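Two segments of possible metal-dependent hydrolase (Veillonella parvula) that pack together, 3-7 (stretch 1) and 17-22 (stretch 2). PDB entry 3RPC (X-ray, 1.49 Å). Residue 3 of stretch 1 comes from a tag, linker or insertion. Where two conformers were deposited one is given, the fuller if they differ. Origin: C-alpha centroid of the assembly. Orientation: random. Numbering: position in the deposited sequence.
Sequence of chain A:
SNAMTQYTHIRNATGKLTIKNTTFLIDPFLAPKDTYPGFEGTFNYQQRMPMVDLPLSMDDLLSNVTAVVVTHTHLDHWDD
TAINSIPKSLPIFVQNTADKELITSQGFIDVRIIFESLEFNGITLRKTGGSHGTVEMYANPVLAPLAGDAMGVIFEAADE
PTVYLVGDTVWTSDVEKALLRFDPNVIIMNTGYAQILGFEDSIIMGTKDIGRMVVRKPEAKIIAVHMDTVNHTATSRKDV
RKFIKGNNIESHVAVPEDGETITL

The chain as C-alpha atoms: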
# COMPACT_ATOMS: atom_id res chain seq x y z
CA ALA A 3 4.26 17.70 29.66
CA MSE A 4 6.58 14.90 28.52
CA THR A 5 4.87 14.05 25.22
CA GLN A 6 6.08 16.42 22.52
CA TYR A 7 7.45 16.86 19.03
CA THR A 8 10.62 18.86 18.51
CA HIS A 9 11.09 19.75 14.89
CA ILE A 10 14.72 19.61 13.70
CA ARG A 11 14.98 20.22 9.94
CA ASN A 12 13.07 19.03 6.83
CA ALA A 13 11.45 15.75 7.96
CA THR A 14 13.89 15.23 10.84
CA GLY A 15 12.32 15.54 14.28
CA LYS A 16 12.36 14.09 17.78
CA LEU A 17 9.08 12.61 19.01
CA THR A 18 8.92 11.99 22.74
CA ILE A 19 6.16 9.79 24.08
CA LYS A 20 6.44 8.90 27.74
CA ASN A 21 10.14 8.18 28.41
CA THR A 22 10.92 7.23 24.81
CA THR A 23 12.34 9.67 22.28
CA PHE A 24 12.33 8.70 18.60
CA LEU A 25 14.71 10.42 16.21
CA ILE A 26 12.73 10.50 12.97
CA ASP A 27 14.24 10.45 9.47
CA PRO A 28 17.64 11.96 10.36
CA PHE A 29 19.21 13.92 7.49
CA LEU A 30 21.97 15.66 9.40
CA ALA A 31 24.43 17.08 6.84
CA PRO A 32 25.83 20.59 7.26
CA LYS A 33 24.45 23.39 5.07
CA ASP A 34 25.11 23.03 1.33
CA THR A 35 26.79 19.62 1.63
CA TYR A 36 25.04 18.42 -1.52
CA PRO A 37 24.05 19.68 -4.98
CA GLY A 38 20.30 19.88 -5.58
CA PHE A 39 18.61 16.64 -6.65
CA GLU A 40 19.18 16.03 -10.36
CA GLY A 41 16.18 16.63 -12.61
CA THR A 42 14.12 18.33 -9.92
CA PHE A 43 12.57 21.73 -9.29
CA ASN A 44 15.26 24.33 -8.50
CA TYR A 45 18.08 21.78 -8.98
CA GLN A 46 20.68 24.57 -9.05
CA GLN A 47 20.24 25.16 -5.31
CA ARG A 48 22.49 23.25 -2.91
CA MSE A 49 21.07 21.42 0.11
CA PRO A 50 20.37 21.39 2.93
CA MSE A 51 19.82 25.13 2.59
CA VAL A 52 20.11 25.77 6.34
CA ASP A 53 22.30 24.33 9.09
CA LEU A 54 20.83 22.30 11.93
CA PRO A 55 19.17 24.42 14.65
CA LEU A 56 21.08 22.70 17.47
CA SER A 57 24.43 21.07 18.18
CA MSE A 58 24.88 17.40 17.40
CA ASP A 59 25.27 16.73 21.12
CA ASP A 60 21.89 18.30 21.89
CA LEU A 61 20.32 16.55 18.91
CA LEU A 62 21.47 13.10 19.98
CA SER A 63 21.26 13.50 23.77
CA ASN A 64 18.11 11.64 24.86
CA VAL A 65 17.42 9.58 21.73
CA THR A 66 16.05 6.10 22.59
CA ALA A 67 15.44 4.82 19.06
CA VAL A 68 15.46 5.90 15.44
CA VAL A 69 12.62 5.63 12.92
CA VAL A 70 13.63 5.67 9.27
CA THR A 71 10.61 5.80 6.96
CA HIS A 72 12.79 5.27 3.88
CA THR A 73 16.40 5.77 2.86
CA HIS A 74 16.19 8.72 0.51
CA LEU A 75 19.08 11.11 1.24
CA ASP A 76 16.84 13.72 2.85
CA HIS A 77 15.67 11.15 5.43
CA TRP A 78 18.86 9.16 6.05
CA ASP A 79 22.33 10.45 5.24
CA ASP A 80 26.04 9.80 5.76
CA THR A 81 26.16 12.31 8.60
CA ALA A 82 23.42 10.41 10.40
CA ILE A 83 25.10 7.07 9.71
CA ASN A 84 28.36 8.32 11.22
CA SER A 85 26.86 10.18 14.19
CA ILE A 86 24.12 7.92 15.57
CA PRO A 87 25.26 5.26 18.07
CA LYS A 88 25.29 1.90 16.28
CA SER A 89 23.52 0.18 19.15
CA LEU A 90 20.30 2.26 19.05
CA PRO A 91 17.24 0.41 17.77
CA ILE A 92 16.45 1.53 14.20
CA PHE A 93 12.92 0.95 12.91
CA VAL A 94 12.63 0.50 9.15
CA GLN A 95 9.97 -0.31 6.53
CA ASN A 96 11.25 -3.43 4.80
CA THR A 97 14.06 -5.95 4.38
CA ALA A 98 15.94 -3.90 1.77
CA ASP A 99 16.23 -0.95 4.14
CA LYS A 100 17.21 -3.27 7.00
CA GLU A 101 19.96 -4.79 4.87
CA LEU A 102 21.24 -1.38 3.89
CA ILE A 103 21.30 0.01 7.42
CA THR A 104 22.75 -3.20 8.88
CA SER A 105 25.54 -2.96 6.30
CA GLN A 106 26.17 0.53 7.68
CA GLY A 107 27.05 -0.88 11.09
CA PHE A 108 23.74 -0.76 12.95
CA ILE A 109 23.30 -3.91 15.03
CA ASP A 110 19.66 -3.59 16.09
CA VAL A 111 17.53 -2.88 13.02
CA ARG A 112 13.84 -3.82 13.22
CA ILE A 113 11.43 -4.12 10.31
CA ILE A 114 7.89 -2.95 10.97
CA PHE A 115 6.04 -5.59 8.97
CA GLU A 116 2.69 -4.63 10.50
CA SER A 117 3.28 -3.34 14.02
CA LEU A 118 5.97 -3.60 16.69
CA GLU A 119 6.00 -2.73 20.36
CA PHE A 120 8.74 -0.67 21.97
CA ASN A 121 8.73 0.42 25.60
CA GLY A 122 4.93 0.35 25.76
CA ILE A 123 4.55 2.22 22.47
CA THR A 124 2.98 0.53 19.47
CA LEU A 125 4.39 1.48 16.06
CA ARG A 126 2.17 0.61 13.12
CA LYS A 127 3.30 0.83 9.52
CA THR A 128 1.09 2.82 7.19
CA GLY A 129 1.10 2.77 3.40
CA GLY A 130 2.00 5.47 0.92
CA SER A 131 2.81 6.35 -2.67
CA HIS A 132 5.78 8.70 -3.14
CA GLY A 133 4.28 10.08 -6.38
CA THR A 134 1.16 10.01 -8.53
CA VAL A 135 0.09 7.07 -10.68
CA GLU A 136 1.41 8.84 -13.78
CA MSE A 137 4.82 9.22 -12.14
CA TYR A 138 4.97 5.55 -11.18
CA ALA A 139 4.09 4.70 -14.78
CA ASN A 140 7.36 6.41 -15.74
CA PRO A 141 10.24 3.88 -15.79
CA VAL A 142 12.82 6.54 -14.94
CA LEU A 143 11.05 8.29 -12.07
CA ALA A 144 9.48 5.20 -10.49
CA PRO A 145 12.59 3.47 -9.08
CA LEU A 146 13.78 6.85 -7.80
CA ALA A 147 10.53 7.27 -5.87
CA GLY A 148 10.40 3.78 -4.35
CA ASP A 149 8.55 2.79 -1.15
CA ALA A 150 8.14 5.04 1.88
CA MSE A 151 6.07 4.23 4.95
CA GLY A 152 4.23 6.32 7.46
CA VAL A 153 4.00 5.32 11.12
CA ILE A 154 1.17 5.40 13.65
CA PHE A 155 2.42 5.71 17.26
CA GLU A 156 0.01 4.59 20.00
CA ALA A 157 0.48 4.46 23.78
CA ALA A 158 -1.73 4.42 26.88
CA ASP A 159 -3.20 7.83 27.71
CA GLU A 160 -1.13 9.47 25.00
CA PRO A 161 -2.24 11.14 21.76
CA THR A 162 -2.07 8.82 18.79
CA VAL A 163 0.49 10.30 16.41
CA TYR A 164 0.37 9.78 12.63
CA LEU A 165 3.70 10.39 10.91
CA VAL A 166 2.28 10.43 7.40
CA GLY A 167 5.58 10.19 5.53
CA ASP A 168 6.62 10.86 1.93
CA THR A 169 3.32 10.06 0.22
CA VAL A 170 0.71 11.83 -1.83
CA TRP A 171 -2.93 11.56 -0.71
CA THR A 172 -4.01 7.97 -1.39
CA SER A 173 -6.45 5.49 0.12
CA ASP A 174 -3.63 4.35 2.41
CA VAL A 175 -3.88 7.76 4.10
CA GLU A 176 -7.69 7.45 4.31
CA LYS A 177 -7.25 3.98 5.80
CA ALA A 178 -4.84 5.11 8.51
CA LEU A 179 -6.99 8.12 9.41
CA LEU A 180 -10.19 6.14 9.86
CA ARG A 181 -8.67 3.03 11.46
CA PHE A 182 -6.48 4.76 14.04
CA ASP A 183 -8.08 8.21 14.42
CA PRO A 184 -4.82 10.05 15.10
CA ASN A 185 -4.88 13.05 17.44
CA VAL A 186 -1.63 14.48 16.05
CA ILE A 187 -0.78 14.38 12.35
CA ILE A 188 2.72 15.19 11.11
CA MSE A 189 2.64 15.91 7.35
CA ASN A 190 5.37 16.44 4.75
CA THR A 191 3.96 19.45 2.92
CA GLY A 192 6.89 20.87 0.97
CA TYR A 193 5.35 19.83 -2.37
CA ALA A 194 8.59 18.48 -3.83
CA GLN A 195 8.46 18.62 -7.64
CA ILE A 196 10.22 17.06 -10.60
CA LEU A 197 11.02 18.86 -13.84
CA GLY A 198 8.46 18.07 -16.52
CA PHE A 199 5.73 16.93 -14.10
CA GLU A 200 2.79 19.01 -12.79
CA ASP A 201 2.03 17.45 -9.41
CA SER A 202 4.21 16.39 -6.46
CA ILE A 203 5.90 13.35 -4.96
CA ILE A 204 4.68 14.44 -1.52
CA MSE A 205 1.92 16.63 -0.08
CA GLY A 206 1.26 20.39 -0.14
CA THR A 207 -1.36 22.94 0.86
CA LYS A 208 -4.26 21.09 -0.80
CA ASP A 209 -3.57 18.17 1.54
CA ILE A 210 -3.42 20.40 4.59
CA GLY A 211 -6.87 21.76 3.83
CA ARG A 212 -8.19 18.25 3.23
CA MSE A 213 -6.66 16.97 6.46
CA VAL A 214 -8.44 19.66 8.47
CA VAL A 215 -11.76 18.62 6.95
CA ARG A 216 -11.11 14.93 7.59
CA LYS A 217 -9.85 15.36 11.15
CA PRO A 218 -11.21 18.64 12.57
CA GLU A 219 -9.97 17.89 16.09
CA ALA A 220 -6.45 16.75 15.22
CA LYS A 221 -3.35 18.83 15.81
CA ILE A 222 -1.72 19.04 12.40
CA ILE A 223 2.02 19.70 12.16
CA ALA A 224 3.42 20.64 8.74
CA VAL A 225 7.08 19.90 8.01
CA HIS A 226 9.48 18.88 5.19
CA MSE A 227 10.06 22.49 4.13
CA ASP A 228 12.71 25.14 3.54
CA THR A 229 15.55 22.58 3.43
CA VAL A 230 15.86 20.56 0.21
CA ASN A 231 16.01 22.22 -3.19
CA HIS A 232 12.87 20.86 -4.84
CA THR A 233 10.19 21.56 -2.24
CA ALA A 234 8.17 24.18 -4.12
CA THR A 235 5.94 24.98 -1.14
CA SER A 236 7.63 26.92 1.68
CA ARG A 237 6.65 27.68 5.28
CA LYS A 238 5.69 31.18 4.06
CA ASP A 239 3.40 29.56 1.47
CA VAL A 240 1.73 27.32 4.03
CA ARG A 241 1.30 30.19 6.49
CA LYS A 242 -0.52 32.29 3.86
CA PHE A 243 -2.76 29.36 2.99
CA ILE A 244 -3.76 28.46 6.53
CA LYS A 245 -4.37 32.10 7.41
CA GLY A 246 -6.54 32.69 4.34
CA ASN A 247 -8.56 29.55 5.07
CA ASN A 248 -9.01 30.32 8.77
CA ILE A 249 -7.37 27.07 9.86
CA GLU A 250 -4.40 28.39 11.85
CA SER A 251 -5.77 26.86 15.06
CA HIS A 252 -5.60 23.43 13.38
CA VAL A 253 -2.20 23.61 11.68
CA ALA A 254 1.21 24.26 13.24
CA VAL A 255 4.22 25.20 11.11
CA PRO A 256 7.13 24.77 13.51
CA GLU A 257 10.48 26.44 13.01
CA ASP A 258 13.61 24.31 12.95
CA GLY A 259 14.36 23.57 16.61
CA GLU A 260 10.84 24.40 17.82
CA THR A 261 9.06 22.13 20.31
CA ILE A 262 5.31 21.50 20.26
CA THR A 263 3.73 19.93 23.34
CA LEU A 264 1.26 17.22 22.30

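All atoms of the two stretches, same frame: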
# COMPACT_ATOMS: atom_id res chain seq x y z
N ALA A 3 2.93 17.58 29.07
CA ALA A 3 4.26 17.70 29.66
C ALA A 3 5.31 16.97 28.83
O ALA A 3 5.91 17.55 27.92
CB ALA A 3 4.25 17.17 31.09
N MSE A 4 5.53 15.70 29.15
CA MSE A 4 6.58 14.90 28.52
C MSE A 4 6.37 14.70 27.02
O MSE A 4 7.33 14.80 26.24
CB MSE A 4 6.69 13.54 29.21
CG MSE A 4 6.80 13.61 30.72
SE MSE A 4 8.40 12.70 31.39
CE MSE A 4 9.73 13.73 30.40
N THR A 5 5.14 14.42 26.61
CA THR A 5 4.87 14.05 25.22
C THR A 5 4.90 15.27 24.31
O THR A 5 4.14 16.22 24.51
CB THR A 5 3.54 13.30 25.08
OG1 THR A 5 3.61 12.11 25.88
CG2 THR A 5 3.28 12.92 23.63
N GLN A 6 5.78 15.24 23.32
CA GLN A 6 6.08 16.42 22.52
C GLN A 6 6.77 16.05 21.22
O GLN A 6 7.33 14.95 21.08
CB GLN A 6 6.98 17.37 23.31
CG GLN A 6 8.33 16.75 23.66
CD GLN A 6 9.28 17.74 24.29
OE1 GLN A 6 8.91 18.50 25.18
NE2 GLN A 6 10.52 17.76 23.80
N TYR A 7 6.72 16.98 20.28
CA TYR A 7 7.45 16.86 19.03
C TYR A 7 8.37 18.06 18.88
O TYR A 7 7.91 19.20 18.86
CB TYR A 7 6.49 16.75 17.82
CG TYR A 7 7.22 16.75 16.50
CD1 TYR A 7 7.88 15.61 16.05
CD2 TYR A 7 7.28 17.89 15.70
CE1 TYR A 7 8.58 15.60 14.85
CE2 TYR A 7 7.97 17.89 14.50
CZ TYR A 7 8.62 16.75 14.08
OH TYR A 7 9.32 16.75 12.90
N LEU A 17 10.40 12.83 18.44
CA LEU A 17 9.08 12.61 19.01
C LEU A 17 9.24 11.92 20.34
O LEU A 17 9.75 10.80 20.41
CB LEU A 17 8.24 11.73 18.07
CG LEU A 17 6.85 11.33 18.57
CD1 LEU A 17 5.97 12.56 18.73
CD2 LEU A 17 6.19 10.33 17.61
N THR A 18 8.82 12.58 21.41
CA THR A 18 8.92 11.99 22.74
C THR A 18 7.55 11.57 23.18
O THR A 18 6.62 12.38 23.17
CB THR A 18 9.50 12.97 23.77
OG1 THR A 18 10.81 13.38 23.38
CG2 THR A 18 9.57 12.29 25.15
N ILE A 19 7.42 10.31 23.56
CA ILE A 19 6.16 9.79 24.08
C ILE A 19 6.56 9.03 25.32
O ILE A 19 7.36 8.10 25.26
CB ILE A 19 5.50 8.83 23.09
CG1 ILE A 19 5.18 9.53 21.77
CG2 ILE A 19 4.22 8.24 23.68
CD1 ILE A 19 4.63 8.58 20.71
N LYS A 20 6.02 9.45 26.46
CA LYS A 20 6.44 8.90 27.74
C LYS A 20 7.94 9.11 27.94
O LYS A 20 8.42 10.24 27.81
CB LYS A 20 6.04 7.42 27.84
CG LYS A 20 4.58 7.23 28.27
CD LYS A 20 3.94 6.00 27.65
CE LYS A 20 2.62 5.63 28.33
NZ LYS A 20 1.86 6.80 28.86
N ASN A 21 8.70 8.06 28.23
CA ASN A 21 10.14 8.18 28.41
C ASN A 21 10.93 7.77 27.17
O ASN A 21 12.14 7.56 27.24
CB ASN A 21 10.62 7.37 29.61
CG ASN A 21 9.98 7.81 30.91
OD1 ASN A 21 9.52 6.98 31.70
ND2 ASN A 21 9.96 9.11 31.15
N THR A 22 10.25 7.66 26.04
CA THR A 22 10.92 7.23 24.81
C THR A 22 10.99 8.37 23.81
O THR A 22 9.97 8.98 23.49
CB THR A 22 10.19 6.04 24.17
OG1 THR A 22 10.31 4.90 25.03
CG2 THR A 22 10.78 5.71 22.81
O HOH W 1 11.10 15.57 21.70

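How does L17 begin the contact? It lies across from Y7 in an antiparallel, non-hydrogen-bonded pair, so no backbone hydrogen bonds join these two residues and their side chains share one face of the sheet. With chi1 t and chi2 p, the leucine brings its end closer to stretch 1 than its CB direction alone would suggest, and CD1 of L17 comes within 4.3 Å of CB of Y7. Both residues are buried, and a branched aliphatic chain beside the carbon base of a tyrosine suits a place that asks for apolar packing. The backbone contributes as well: CA of L17 makes a CA-H...O contact of 3.6 Å with O of Q6.

What fastens the strands at T18? Here the pairing with Q6 is of the hydrogen-bonded kind, and two backbone bonds close a ring between the residues: N of T18 donates to O of Q6 at 2.8 Å, and N of Q6 donates to O of T18 at 3.0 Å. Both are close to straight. The carbonyl of T18 also receives a CA-H...O contact from CA of T5, at 3.2 Å, so a single oxygen serves two neighbouring residues of stretch 1.

Why do threonine and glutamine suit this pair? Their side chains lie on the face opposite Y7 and L17, where both residues are partly exposed and can pack carbon against carbon while NE2 of Q6 and OG1 of T18 reach a shared water. CG of Q6 packs 4.0 Å from CB of T18, while CG2 of T18 rests 3.5 Å from O of M4. Farther out, that water bridges the two chains, accepting from NE2 of Q6 at 3.1 Å and lying 2.8 Å from OG1 of T18 in a hydrogen bond.

What becomes of the contact as the chain turns from I19 to N21? I19 points its CB away from stretch 1, though its CG1 still lies 4.3 Å from CG2 of T5. A type II' turn from I19 to T22 follows, closed by N of I19 to O of T22 at 2.9 Å and N of T22 to O of I19 at 3.0 Å. K20 takes a positive phi and points its CB away from stretch 1, its side chain coming no nearer than 5.5 Å, so its backbone makes the contact: its O lies 4.0 Å from CB of M4. The exposed selenomethionine M4 finishes the contact loosely, its SE 3.9 Å from ND2 of N21, whose CB points away from stretch 1 but whose side-chain end comes nearer to it.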